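Side-chain contacts in cellulase IBT99 (Metagenomes, PDB 6WBT), which probably hydrolyses 6-phospho-alpha-glucosides with the help of NAD and manganese, as a family 4 glycosidase that binds glucose-6-phosphate: residues Ala79-Ala84 with Glu330-Asp335; Tyr133-Glu136 with Lys141-Ile144; Ala155-Lys160 with Leu395-Ala400; Met410-Asn415 with Lys426-Met431. One frame throughout, in Å; residues are numbered along the deposited sequence.

Contact 1: Ala79-Ala84 with Glu330-Asp335; sequences ADYIMA and ESLIHD
Tyr-81 brings the hydroxyl end of its ring up obliquely against Leu-332 and Ile-333, two successive residues near the close of helix 321-334. The contact across the two segments is van der Waals packing, in which the hydroxyl takes part as well as the ring carbons. Nearer CE1 the partner is Ile-333: its CG1 lies 3.2 Å from Tyr-81 OH and 3.4 Å from Tyr-81 CZ, and its CD1 is 4.1 Å from Tyr-81 CE1. Nearer CE2 Leu-332 answers with CB, 3.9 Å from Tyr-81 CE2, and with CD1, 4.1 Å from the same ring carbon. Ile-333 turns CG1 to the ring by holding that branch anti to its own carbonyl carbon (chi1 -58°). Strand 81-84 is an inner strand of the parallel part of the Rossmann-type sheet, between strands 5-10 and 143-146, so the tyrosine reaches from the dinucleotide-binding fold to a helix of the C-terminal family region. A leucine in its place would probably leave Leu-332 and Ile-333 without the ring they pack against and open a gap between strand and helix. The polar links lie around this packing. Asp-80 forms a salt bridge with Lys-3, and Ser-331 OG is hydrogen-bonded to Val-365 O and Ser-338 N. Leu-5 touches both Tyr-81 and Ile-333, while Leu-332 also rests on Trp-143 and Val-145 of the neighbouring strand.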
loop_
_atom_site.group_PDB
_atom_site.type_symbol
_atom_site.label_atom_id
_atom_site.label_comp_id
_atom_site.label_asym_id
_atom_site.label_seq_id
_atom_site.Cartn_x
_atom_site.Cartn_y
_atom_site.Cartn_z
ATOM N N ALA A 79 31.333 -3.332 -26.168
ATOM C CA ALA A 79 31.738 -2.757 -24.893
ATOM C C ALA A 79 31.268 -3.640 -23.743
ATOM O O ALA A 79 30.104 -4.048 -23.694
ATOM C CB ALA A 79 31.175 -1.346 -24.744
ATOM N N ASP A 80 32.179 -3.930 -22.818
ATOM C CA ASP A 80 31.889 -4.747 -21.646
ATOM C C ASP A 80 31.496 -3.925 -20.427
ATOM O O ASP A 80 30.598 -4.328 -19.682
ATOM C CB ASP A 80 33.098 -5.621 -21.297
ATOM C CG ASP A 80 33.300 -6.751 -22.285
ATOM O OD1 ASP A 80 32.327 -7.486 -22.552
ATOM O OD2 ASP A 80 34.428 -6.901 -22.795
ATOM N N TYR A 81 32.146 -2.786 -20.195
ATOM C CA TYR A 81 31.821 -1.934 -19.058
ATOM C C TYR A 81 31.983 -0.479 -19.463
ATOM O O TYR A 81 33.053 -0.078 -19.931
ATOM C CB TYR A 81 32.699 -2.264 -17.847
ATOM C CG TYR A 81 32.338 -3.584 -17.203
ATOM C CD1 TYR A 81 33.022 -4.749 -17.529
ATOM C CD2 TYR A 81 31.302 -3.668 -16.283
ATOM C CE1 TYR A 81 32.688 -5.957 -16.950
ATOM C CE2 TYR A 81 30.962 -4.872 -15.698
ATOM C CZ TYR A 81 31.657 -6.013 -16.035
ATOM O OH TYR A 81 31.318 -7.212 -15.453
ATOM N N ILE A 82 30.926 0.304 -19.276
ATOM C CA ILE A 82 30.900 1.713 -19.652
ATOM C C ILE A 82 30.809 2.538 -18.377
ATOM O O ILE A 82 29.820 2.448 -17.638
ATOM C CB ILE A 82 29.729 2.032 -20.596
ATOM C CG1 ILE A 82 29.837 1.224 -21.895
ATOM C CG2 ILE A 82 29.685 3.523 -20.899
ATOM C CD1 ILE A 82 29.135 -0.122 -21.854
HETATM N N MSE A 83 31.836 3.339 -18.119
HETATM C CA MSE A 83 31.835 4.226 -16.963
HETATM C C MSE A 83 31.515 5.652 -17.395
HETATM O O MSE A 83 32.359 6.348 -17.958
HETATM C CB MSE A 83 33.180 4.165 -16.235
HETATM C CG MSE A 83 33.478 2.807 -15.615
HETATM SE SE MSE A 83 35.138 2.768 -14.591
HETATM C CE MSE A 83 36.399 3.103 -16.038
ATOM N N ALA A 84 30.282 6.077 -17.130
ATOM C CA ALA A 84 29.785 7.366 -17.589
ATOM C C ALA A 84 30.158 8.464 -16.604
ATOM O O ALA A 84 29.918 8.337 -15.398
ATOM C CB ALA A 84 28.268 7.320 -17.777
ATOM N N GLU A 330 34.374 -4.066 -10.398
ATOM C CA GLU A 330 35.057 -5.286 -9.983
ATOM C C GLU A 330 34.084 -6.268 -9.343
ATOM O O GLU A 330 34.173 -7.480 -9.568
ATOM C CB GLU A 330 36.191 -4.938 -9.023
ATOM C CG GLU A 330 36.970 -6.129 -8.510
ATOM C CD GLU A 330 38.020 -5.736 -7.492
ATOM O OE1 GLU A 330 38.500 -4.584 -7.543
ATOM O OE2 GLU A 330 38.362 -6.576 -6.635
ATOM N N SER A 331 33.138 -5.760 -8.549
ATOM C CA SER A 331 32.134 -6.630 -7.951
ATOM C C SER A 331 31.135 -7.142 -8.980
ATOM O O SER A 331 30.526 -8.194 -8.762
ATOM C CB SER A 331 31.402 -5.897 -6.826
ATOM O OG SER A 331 30.523 -6.771 -6.139
ATOM N N LEU A 332 30.956 -6.425 -10.092
ATOM C CA LEU A 332 30.121 -6.913 -11.182
ATOM C C LEU A 332 30.811 -8.014 -11.978
ATOM O O LEU A 332 30.136 -8.886 -12.538
ATOM C CB LEU A 332 29.744 -5.760 -12.116
ATOM C CG LEU A 332 28.791 -4.687 -11.590
ATOM C CD1 LEU A 332 28.856 -3.441 -12.460
ATOM C CD2 LEU A 332 27.372 -5.220 -11.540
ATOM N N ILE A 333 32.142 -7.992 -12.038
ATOM C CA ILE A 333 32.876 -8.977 -12.825
ATOM C C ILE A 333 32.965 -10.305 -12.084
ATOM O O ILE A 333 32.659 -11.366 -12.639
ATOM C CB ILE A 333 34.274 -8.439 -13.180
ATOM C CG1 ILE A 333 34.162 -7.122 -13.946
ATOM C CG2 ILE A 333 35.048 -9.460 -13.999
ATOM C CD1 ILE A 333 35.424 -6.295 -13.921
ATOM N N HIS A 334 33.382 -10.267 -10.819
ATOM C CA HIS A 334 33.645 -11.475 -10.048
ATOM C C HIS A 334 32.524 -11.835 -9.083
ATOM O O HIS A 334 32.675 -12.797 -8.323
ATOM C CB HIS A 334 34.957 -11.326 -9.273
ATOM C CG HIS A 334 36.172 -11.288 -10.145
ATOM N ND1 HIS A 334 37.427 -10.984 -9.663
ATOM C CD2 HIS A 334 36.325 -11.521 -11.470
ATOM C CE1 HIS A 334 38.300 -11.030 -10.654
ATOM N NE2 HIS A 334 37.657 -11.353 -11.761
ATOM N N ASP A 335 31.412 -11.095 -9.094
ATOM C CA ASP A 335 30.276 -11.367 -8.211
ATOM C C ASP A 335 30.716 -11.366 -6.746
ATOM O O ASP A 335 30.464 -12.307 -5.990
ATOM C CB ASP A 335 29.594 -12.685 -8.592
ATOM C CG ASP A 335 28.288 -12.906 -7.856
ATOM O OD1 ASP A 335 27.377 -12.064 -7.993
ATOM O OD2 ASP A 335 28.172 -13.925 -7.144
#

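Contact 2: Tyr133-Glu136 with Lys141-Ile144; sequences YCEE and KYWI
Cys-134, in the last turn of helix 114-136, faces Tyr-142, on the approach to strand 143-146, with their CA atoms 7.2 Å apart; the chain between the two segments is a four-residue loop. The CB of Cys-134 sits over one face of the Tyr-142 ring, 3.6 Å from the ring centroid and 17° off the normal, a CH-pi contact displaced toward the CE2 side, where CB is 3.5 Å from CE2. The sulfur follows more obliquely, SG lying 4.8 Å from the same centroid, and continues past the ring to Ile-144, whose CD1 is 3.6 Å from SG. Tyr-142 turns its ring under the helix end by placing CG between its backbone N and carbonyl carbon (chi1 76°). Ile-144 CG1 borders the ring in its plane. The carboxylate of Glu-135 is modelled at the hydroxyl edge with its plane 72° from that of the ring, but OE1 stands too close to Tyr-142 OH for this placement to be trusted. Cys-134 and Ile-144 both also touch Ile-82. Helix 114-136 thus packs on strands 81-84 and 143-146, and the chain then turns into the second, the closing half of a beta-alpha-beta crossover in the Rossmann fold that binds NAD.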
loop_
_atom_site.group_PDB
_atom_site.type_symbol
_atom_site.label_atom_id
_atom_site.label_comp_id
_atom_site.label_asym_id
_atom_site.label_seq_id
_atom_site.Cartn_x
_atom_site.Cartn_y
_atom_site.Cartn_z
ATOM N N TYR A 133 22.887 3.251 -27.160
ATOM C CA TYR A 133 24.146 2.858 -27.785
ATOM C C TYR A 133 24.573 1.472 -27.323
ATOM O O TYR A 133 24.974 0.628 -28.133
ATOM C CB TYR A 133 25.236 3.884 -27.467
ATOM C CG TYR A 133 25.191 5.131 -28.317
ATOM C CD1 TYR A 133 24.739 5.086 -29.629
ATOM C CD2 TYR A 133 25.606 6.353 -27.808
ATOM C CE1 TYR A 133 24.700 6.224 -30.410
ATOM C CE2 TYR A 133 25.570 7.499 -28.581
ATOM C CZ TYR A 133 25.117 7.428 -29.880
ATOM O OH TYR A 133 25.079 8.566 -30.653
ATOM N N CYS A 134 24.485 1.217 -26.016
ATOM C CA CYS A 134 24.934 -0.061 -25.479
ATOM C C CYS A 134 23.942 -1.178 -25.772
ATOM O O CYS A 134 24.346 -2.335 -25.936
ATOM C CB CYS A 134 25.175 0.061 -23.976
ATOM S SG CYS A 134 26.351 1.355 -23.530
ATOM N N GLU A 135 22.648 -0.860 -25.838
ATOM C CA GLU A 135 21.666 -1.862 -26.238
ATOM C C GLU A 135 21.872 -2.302 -27.681
ATOM O O GLU A 135 21.522 -3.434 -28.038
ATOM C CB GLU A 135 20.250 -1.316 -26.054
ATOM C CG GLU A 135 19.852 -1.049 -24.613
ATOM C CD GLU A 135 19.679 -2.323 -23.812
ATOM O OE1 GLU A 135 20.104 -2.352 -22.639
ATOM O OE2 GLU A 135 19.119 -3.298 -24.357
ATOM N N GLU A 136 22.438 -1.435 -28.518
ATOM C CA GLU A 136 22.574 -1.701 -29.944
ATOM C C GLU A 136 23.964 -2.191 -30.328
ATOM O O GLU A 136 24.089 -3.080 -31.178
ATOM C CB GLU A 136 22.240 -0.434 -30.741
ATOM C CG GLU A 136 21.610 -0.681 -32.106
ATOM C CD GLU A 136 21.274 0.611 -32.832
ATOM O OE1 GLU A 136 22.194 1.426 -33.054
ATOM O OE2 GLU A 136 20.090 0.816 -33.170
ATOM N N LYS A 141 25.745 -8.525 -22.183
ATOM C CA LYS A 141 25.922 -8.483 -20.738
ATOM C C LYS A 141 26.670 -7.228 -20.298
ATOM O O LYS A 141 27.431 -7.260 -19.328
ATOM C CB LYS A 141 26.653 -9.731 -20.243
ATOM C CG LYS A 141 25.794 -10.982 -20.180
ATOM C CD LYS A 141 26.494 -12.080 -19.395
ATOM C CE LYS A 141 25.599 -13.294 -19.208
ATOM N NZ LYS A 141 26.241 -14.321 -18.339
ATOM N N TYR A 142 26.463 -6.118 -21.002
ATOM C CA TYR A 142 27.158 -4.886 -20.673
ATOM C C TYR A 142 26.685 -4.347 -19.326
ATOM O O TYR A 142 25.643 -4.740 -18.795
ATOM C CB TYR A 142 26.937 -3.834 -21.763
ATOM C CG TYR A 142 25.573 -3.179 -21.723
ATOM C CD1 TYR A 142 24.484 -3.753 -22.366
ATOM C CD2 TYR A 142 25.375 -1.982 -21.044
ATOM C CE1 TYR A 142 23.237 -3.157 -22.330
ATOM C CE2 TYR A 142 24.133 -1.383 -20.999
ATOM C CZ TYR A 142 23.069 -1.971 -21.645
ATOM O OH TYR A 142 21.833 -1.370 -21.602
ATOM N N TRP A 143 27.471 -3.429 -18.772
ATOM C CA TRP A 143 27.106 -2.737 -17.545
ATOM C C TRP A 143 27.530 -1.284 -17.651
ATOM O O TRP A 143 28.665 -0.994 -18.040
ATOM C CB TRP A 143 27.752 -3.384 -16.314
ATOM C CG TRP A 143 27.049 -4.617 -15.848
ATOM C CD1 TRP A 143 27.533 -5.893 -15.869
ATOM C CD2 TRP A 143 25.730 -4.697 -15.294
ATOM N NE1 TRP A 143 26.598 -6.761 -15.359
ATOM C CE2 TRP A 143 25.483 -6.052 -14.999
ATOM C CE3 TRP A 143 24.735 -3.754 -15.018
ATOM C CZ2 TRP A 143 24.282 -6.488 -14.445
ATOM C CZ3 TRP A 143 23.544 -4.190 -14.466
ATOM C CH2 TRP A 143 23.327 -5.544 -14.186
ATOM N N ILE A 144 26.620 -0.380 -17.312
ATOM C CA ILE A 144 26.898 1.050 -17.294
ATOM C C ILE A 144 26.910 1.486 -15.835
ATOM O O ILE A 144 25.853 1.719 -15.235
ATOM C CB ILE A 144 25.872 1.851 -18.101
ATOM C CG1 ILE A 144 25.833 1.359 -19.544
ATOM C CG2 ILE A 144 26.211 3.335 -18.046
ATOM C CD1 ILE A 144 24.830 2.092 -20.392
#

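Contact 3: Ala155-Lys160 with Leu395-Ala400; sequences AKATYK and LLVEAA
Val-397 meets Ala-157 where helix 380-402 crosses helix 151-161, which connects strands 143-146 and 167-170 in a beta-alpha-beta unit of the Rossmann fold. The axes of the two helical segments come within 9.7 Å at a crossing angle of -53°, and the small alanine lets the backbones close to 5.7 Å between the CA atoms of Ala-157 and Val-397. Along the second helix, Leu-395 turns aside to Phe-381 of the second subunit, and Leu-396 packs on Met-117 and Met-121 of helix 114-136. Val-397 then makes the central contact with both methyls. CG1, anti to the backbone N (chi1 175°), lies 3.8 Å from Ala-157 CA, while CG2 comes 4.0 Å from Ala-157 CB. A glycine in place of Val-397 would probably take away the methyls that fill the space against Ala-157 and leave a gap between the two helices. The same CG2 is 4.3 Å from Lys-156 CD, whose chain runs on to a salt bridge between NZ and Asp-390. Glu-398 follows at the margin, its carboxylate held by salt bridges from Lys-407 to OE1 and from Arg-380 of the second subunit to OE2. Lys-160 stretches an extended chain toward the same group, but its NZ stops 4.4 Å from Glu-398 OE2, beyond a salt bridge.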
loop_
_atom_site.group_PDB
_atom_site.type_symbol
_atom_site.label_atom_id
_atom_site.label_comp_id
_atom_site.label_asym_id
_atom_site.label_seq_id
_atom_site.Cartn_x
_atom_site.Cartn_y
_atom_site.Cartn_z
ATOM N N ALA A 155 18.616 8.947 -12.756
ATOM C CA ALA A 155 18.241 7.576 -12.429
ATOM C C ALA A 155 16.732 7.387 -12.497
ATOM O O ALA A 155 16.250 6.365 -12.998
ATOM C CB ALA A 155 18.768 7.197 -11.046
ATOM N N LYS A 156 15.971 8.364 -11.997
ATOM C CA LYS A 156 14.519 8.289 -12.095
ATOM C C LYS A 156 14.049 8.409 -13.538
ATOM O O LYS A 156 13.027 7.821 -13.907
ATOM C CB LYS A 156 13.879 9.378 -11.232
ATOM C CG LYS A 156 12.372 9.252 -11.084
ATOM C CD LYS A 156 11.793 10.424 -10.310
ATOM C CE LYS A 156 11.083 9.960 -9.050
ATOM N NZ LYS A 156 12.022 9.334 -8.079
ATOM N N ALA A 157 14.780 9.157 -14.366
ATOM C CA ALA A 157 14.398 9.303 -15.766
ATOM C C ALA A 157 14.771 8.066 -16.574
ATOM O O ALA A 157 13.959 7.557 -17.354
ATOM C CB ALA A 157 15.048 10.554 -16.360
ATOM N N THR A 158 15.997 7.565 -16.395
ATOM C CA THR A 158 16.425 6.384 -17.139
ATOM C C THR A 158 15.630 5.146 -16.742
ATOM O O THR A 158 15.404 4.266 -17.579
ATOM C CB THR A 158 17.922 6.138 -16.935
ATOM O OG1 THR A 158 18.230 6.170 -15.537
ATOM C CG2 THR A 158 18.743 7.195 -17.665
ATOM N N TYR A 159 15.198 5.057 -15.480
ATOM C CA TYR A 159 14.411 3.900 -15.061
ATOM C C TYR A 159 13.008 3.930 -15.648
ATOM O O TYR A 159 12.432 2.874 -15.928
ATOM C CB TYR A 159 14.338 3.825 -13.536
ATOM C CG TYR A 159 13.364 2.781 -13.038
ATOM C CD1 TYR A 159 13.556 1.435 -13.322
ATOM C CD2 TYR A 159 12.250 3.140 -12.288
ATOM C CE1 TYR A 159 12.668 0.476 -12.874
ATOM C CE2 TYR A 159 11.357 2.186 -11.833
ATOM C CZ TYR A 159 11.572 0.855 -12.129
ATOM O OH TYR A 159 10.689 -0.100 -11.681
ATOM N N LYS A 160 12.441 5.123 -15.838
ATOM C CA LYS A 160 11.119 5.229 -16.443
ATOM C C LYS A 160 11.166 5.006 -17.948
ATOM O O LYS A 160 10.269 4.367 -18.510
ATOM C CB LYS A 160 10.499 6.593 -16.135
ATOM C CG LYS A 160 9.093 6.758 -16.687
ATOM C CD LYS A 160 8.344 7.875 -15.978
ATOM C CE LYS A 160 6.896 7.938 -16.443
ATOM N NZ LYS A 160 6.073 8.894 -15.650
ATOM N N LEU A 395 8.012 15.311 -11.249
ATOM C CA LEU A 395 7.396 16.267 -12.164
ATOM C C LEU A 395 8.389 16.768 -13.203
ATOM O O LEU A 395 7.992 17.106 -14.325
ATOM C CB LEU A 395 6.811 17.442 -11.381
ATOM C CG LEU A 395 5.592 17.149 -10.504
ATOM C CD1 LEU A 395 5.349 18.291 -9.532
ATOM C CD2 LEU A 395 4.361 16.899 -11.360
ATOM N N LEU A 396 9.677 16.825 -12.855
ATOM C CA LEU A 396 10.680 17.275 -13.813
ATOM C C LEU A 396 10.938 16.230 -14.889
ATOM O O LEU A 396 11.214 16.582 -16.042
ATOM C CB LEU A 396 11.980 17.624 -13.090
ATOM C CG LEU A 396 13.003 18.407 -13.913
ATOM C CD1 LEU A 396 12.495 19.812 -14.194
ATOM C CD2 LEU A 396 14.347 18.449 -13.206
ATOM N N VAL A 397 10.858 14.944 -14.536
ATOM C CA VAL A 397 11.011 13.891 -15.534
ATOM C C VAL A 397 9.816 13.879 -16.479
ATOM O O VAL A 397 9.965 13.677 -17.690
ATOM C CB VAL A 397 11.212 12.529 -14.847
ATOM C CG1 VAL A 397 11.239 11.408 -15.874
ATOM C CG2 VAL A 397 12.495 12.533 -14.031
ATOM N N GLU A 398 8.612 14.103 -15.945
ATOM C CA GLU A 398 7.428 14.177 -16.795
ATOM C C GLU A 398 7.481 15.381 -17.727
ATOM O O GLU A 398 6.911 15.340 -18.823
ATOM C CB GLU A 398 6.165 14.229 -15.935
ATOM C CG GLU A 398 5.969 13.013 -15.046
ATOM C CD GLU A 398 4.778 13.157 -14.120
ATOM O OE1 GLU A 398 4.074 14.185 -14.209
ATOM O OE2 GLU A 398 4.546 12.242 -13.303
ATOM N N ALA A 399 8.158 16.455 -17.312
ATOM C CA ALA A 399 8.299 17.620 -18.178
ATOM C C ALA A 399 9.187 17.324 -19.380
ATOM O O ALA A 399 8.978 17.892 -20.458
ATOM C CB ALA A 399 8.857 18.800 -17.382
ATOM N N ALA A 400 10.175 16.442 -19.217
ATOM C CA ALA A 400 11.037 16.067 -20.332
ATOM C C ALA A 400 10.354 15.087 -21.276
ATOM O O ALA A 400 10.614 15.113 -22.485
ATOM C CB ALA A 400 12.343 15.467 -19.809
#

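Contact 4: Met410-Asn415 with Lys426-Met431; sequences MAFTMN and KLLDDM
Phe-412 and Leu-428 form the tight part of this contact, the leucine laying a methyl over one face of the ring. Leu-428 CD1 is 4.1 Å from the ring centroid and 26° off the normal, a CH-pi contact, and its nearest ring atom is Phe-412 CE1 at 3.7 Å. With CG anti to the backbone N (chi1 177°), the leucine's branch extends toward the ring, and the two side chains cross at about a right angle. Leu-428 CA also stands over the ring face, 4.3 Å above the plane near the rim. Toward the CD2 and CE2 side the packing is looser: Leu-427 CB approaches Phe-412 CD2 only to 4.5 Å, and CG of Met-431, a selenomethionine, comes to 4.4 Å from Phe-412 CE2. Helices 405-414 and 421-434 follow each other in the chain and cross steeply near the C-terminus, their segment directions 131° apart and their axes 10.1 Å from each other. Phe-412 also packs against Ala-114, Met-117 and Thr-118 of helix 114-136, and Met-431 reaches Thr-118 too, so the apolar side of the pair rests on the helix that leads into strand 143-146. Away from the ring, helix 421-434 turns polar. Lys-426 is solvent-exposed, and the partly exposed Asp-429 and Asp-430 bond instead to Tyr-405 OH and His-104 NE2. Across helix 405-414, Thr-413 and Met-414 pack on Leu-271 and Phe-381 of the second subunit.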
loop_
_atom_site.group_PDB
_atom_site.type_symbol
_atom_site.label_atom_id
_atom_site.label_comp_id
_atom_site.label_asym_id
_atom_site.label_seq_id
_atom_site.Cartn_x
_atom_site.Cartn_y
_atom_site.Cartn_z
HETATM N N MSE A 410 5.726 23.216 -12.133
HETATM C CA MSE A 410 5.346 22.452 -10.954
HETATM C C MSE A 410 6.575 21.874 -10.260
HETATM O O MSE A 410 6.608 21.746 -9.037
HETATM C CB MSE A 410 4.377 21.332 -11.333
HETATM C CG MSE A 410 2.972 21.811 -11.659
HETATM SE SE MSE A 410 1.802 20.372 -12.256
HETATM C CE MSE A 410 0.099 21.316 -12.175
ATOM N N ALA A 411 7.588 21.528 -11.058
ATOM C CA ALA A 411 8.821 20.991 -10.492
ATOM C C ALA A 411 9.604 22.069 -9.753
ATOM O O ALA A 411 10.174 21.811 -8.687
ATOM C CB ALA A 411 9.677 20.365 -11.593
ATOM N N PHE A 412 9.641 23.285 -10.302
ATOM C CA PHE A 412 10.368 24.369 -9.649
ATOM C C PHE A 412 9.616 24.885 -8.429
ATOM O O PHE A 412 10.232 25.234 -7.415
ATOM C CB PHE A 412 10.629 25.499 -10.645
ATOM C CG PHE A 412 11.802 25.250 -11.554
ATOM C CD1 PHE A 412 11.794 24.190 -12.446
ATOM C CD2 PHE A 412 12.908 26.083 -11.520
ATOM C CE1 PHE A 412 12.871 23.960 -13.281
ATOM C CE2 PHE A 412 13.988 25.858 -12.355
ATOM C CZ PHE A 412 13.968 24.795 -13.237
ATOM N N THR A 413 8.283 24.940 -8.503
ATOM C CA THR A 413 7.496 25.382 -7.357
ATOM C C THR A 413 7.635 24.425 -6.178
ATOM O O THR A 413 7.639 24.860 -5.020
ATOM C CB THR A 413 6.024 25.525 -7.758
ATOM O OG1 THR A 413 5.904 26.485 -8.817
ATOM C CG2 THR A 413 5.179 25.977 -6.575
HETATM N N MSE A 414 7.772 23.132 -6.452
HETATM C CA MSE A 414 7.833 22.114 -5.408
HETATM C C MSE A 414 9.129 22.163 -4.597
HETATM O O MSE A 414 9.139 21.831 -3.411
HETATM C CB MSE A 414 7.671 20.723 -6.030
HETATM C CG MSE A 414 7.633 19.583 -5.027
HETATM SE SE MSE A 414 5.995 19.557 -3.976
HETATM C CE MSE A 414 4.729 19.270 -5.429
ATOM N N ASN A 415 10.215 22.585 -5.242
ATOM C CA ASN A 415 11.530 22.525 -4.617
ATOM C C ASN A 415 11.598 23.431 -3.394
ATOM O O ASN A 415 11.000 24.510 -3.361
ATOM C CB ASN A 415 12.611 22.917 -5.625
ATOM C CG ASN A 415 13.997 22.489 -5.188
ATOM O OD1 ASN A 415 14.654 23.175 -4.407
ATOM N ND2 ASN A 415 14.450 21.347 -5.694
ATOM N N LYS A 426 9.984 32.892 -12.891
ATOM C CA LYS A 426 11.071 33.746 -13.360
ATOM C C LYS A 426 12.374 32.969 -13.492
ATOM O O LYS A 426 13.184 33.260 -14.380
ATOM C CB LYS A 426 11.245 34.935 -12.413
ATOM C CG LYS A 426 10.115 35.949 -12.492
ATOM C CD LYS A 426 9.971 36.733 -11.197
ATOM C CE LYS A 426 11.253 37.461 -10.830
ATOM N NZ LYS A 426 11.100 38.211 -9.553
ATOM N N LEU A 427 12.594 31.980 -12.623
ATOM C CA LEU A 427 13.772 31.130 -12.750
ATOM C C LEU A 427 13.621 30.136 -13.894
ATOM O O LEU A 427 14.583 29.883 -14.628
ATOM C CB LEU A 427 14.037 30.397 -11.435
ATOM C CG LEU A 427 15.063 31.049 -10.505
ATOM C CD1 LEU A 427 15.013 30.419 -9.127
ATOM C CD2 LEU A 427 16.458 30.929 -11.097
ATOM N N LEU A 428 12.424 29.567 -14.064
ATOM C CA LEU A 428 12.209 28.603 -15.139
ATOM C C LEU A 428 12.400 29.250 -16.504
ATOM O O LEU A 428 13.136 28.731 -17.352
ATOM C CB LEU A 428 10.813 27.990 -15.025
ATOM C CG LEU A 428 10.418 27.000 -16.122
ATOM C CD1 LEU A 428 11.359 25.805 -16.136
ATOM C CD2 LEU A 428 8.977 26.548 -15.944
ATOM N N ASP A 429 11.744 30.392 -16.734
ATOM C CA ASP A 429 11.882 31.081 -18.012
ATOM C C ASP A 429 13.319 31.517 -18.265
ATOM O O ASP A 429 13.758 31.565 -19.420
ATOM C CB ASP A 429 10.942 32.285 -18.066
ATOM C CG ASP A 429 9.481 31.883 -18.110
ATOM O OD1 ASP A 429 9.184 30.773 -18.598
ATOM O OD2 ASP A 429 8.629 32.678 -17.658
ATOM N N ASP A 430 14.065 31.839 -17.205
ATOM C CA ASP A 430 15.480 32.148 -17.369
ATOM C C ASP A 430 16.274 30.921 -17.801
ATOM O O ASP A 430 17.270 31.051 -18.521
ATOM C CB ASP A 430 16.052 32.719 -16.072
ATOM C CG ASP A 430 15.944 34.228 -16.002
ATOM O OD1 ASP A 430 16.193 34.891 -17.031
ATOM O OD2 ASP A 430 15.610 34.753 -14.920
HETATM N N MSE A 431 15.852 29.734 -17.379
HETATM C CA MSE A 431 16.537 28.503 -17.752
HETATM C C MSE A 431 16.132 28.047 -19.149
HETATM O O MSE A 431 16.886 27.342 -19.820
HETATM C CB MSE A 431 16.250 27.399 -16.733
HETATM C CG MSE A 431 16.726 27.715 -15.326
HETATM SE SE MSE A 431 18.634 28.105 -15.236
HETATM C CE MSE A 431 18.847 28.131 -13.298
#

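Contact 4 is buried at all its touching residues; contacts 2 and 3 each have an exposed margin, at Glu-135 and Lys-160, and in contact 1 Ile-333 is partly exposed. Contacts 1 and 2 share the Rossmann sheet: strands 81-84 and 143-146 are neighbours, Ile-82 N probably bonds to Trp-143 O, and each contact turns on a tyrosine ring. Contacts 3 and 4 pair helix with helix, about 16 Å apart between centres, and touch where Leu-395 and Leu-396 meet Met-410 and Ala-411; both reach the second subunit. Contact 3 relies on aliphatic methyls, contact 4 on a phenylalanine. Contacts 1 and 3 join the two family regions, whereas contact 2 stays within the nucleotide-binding one.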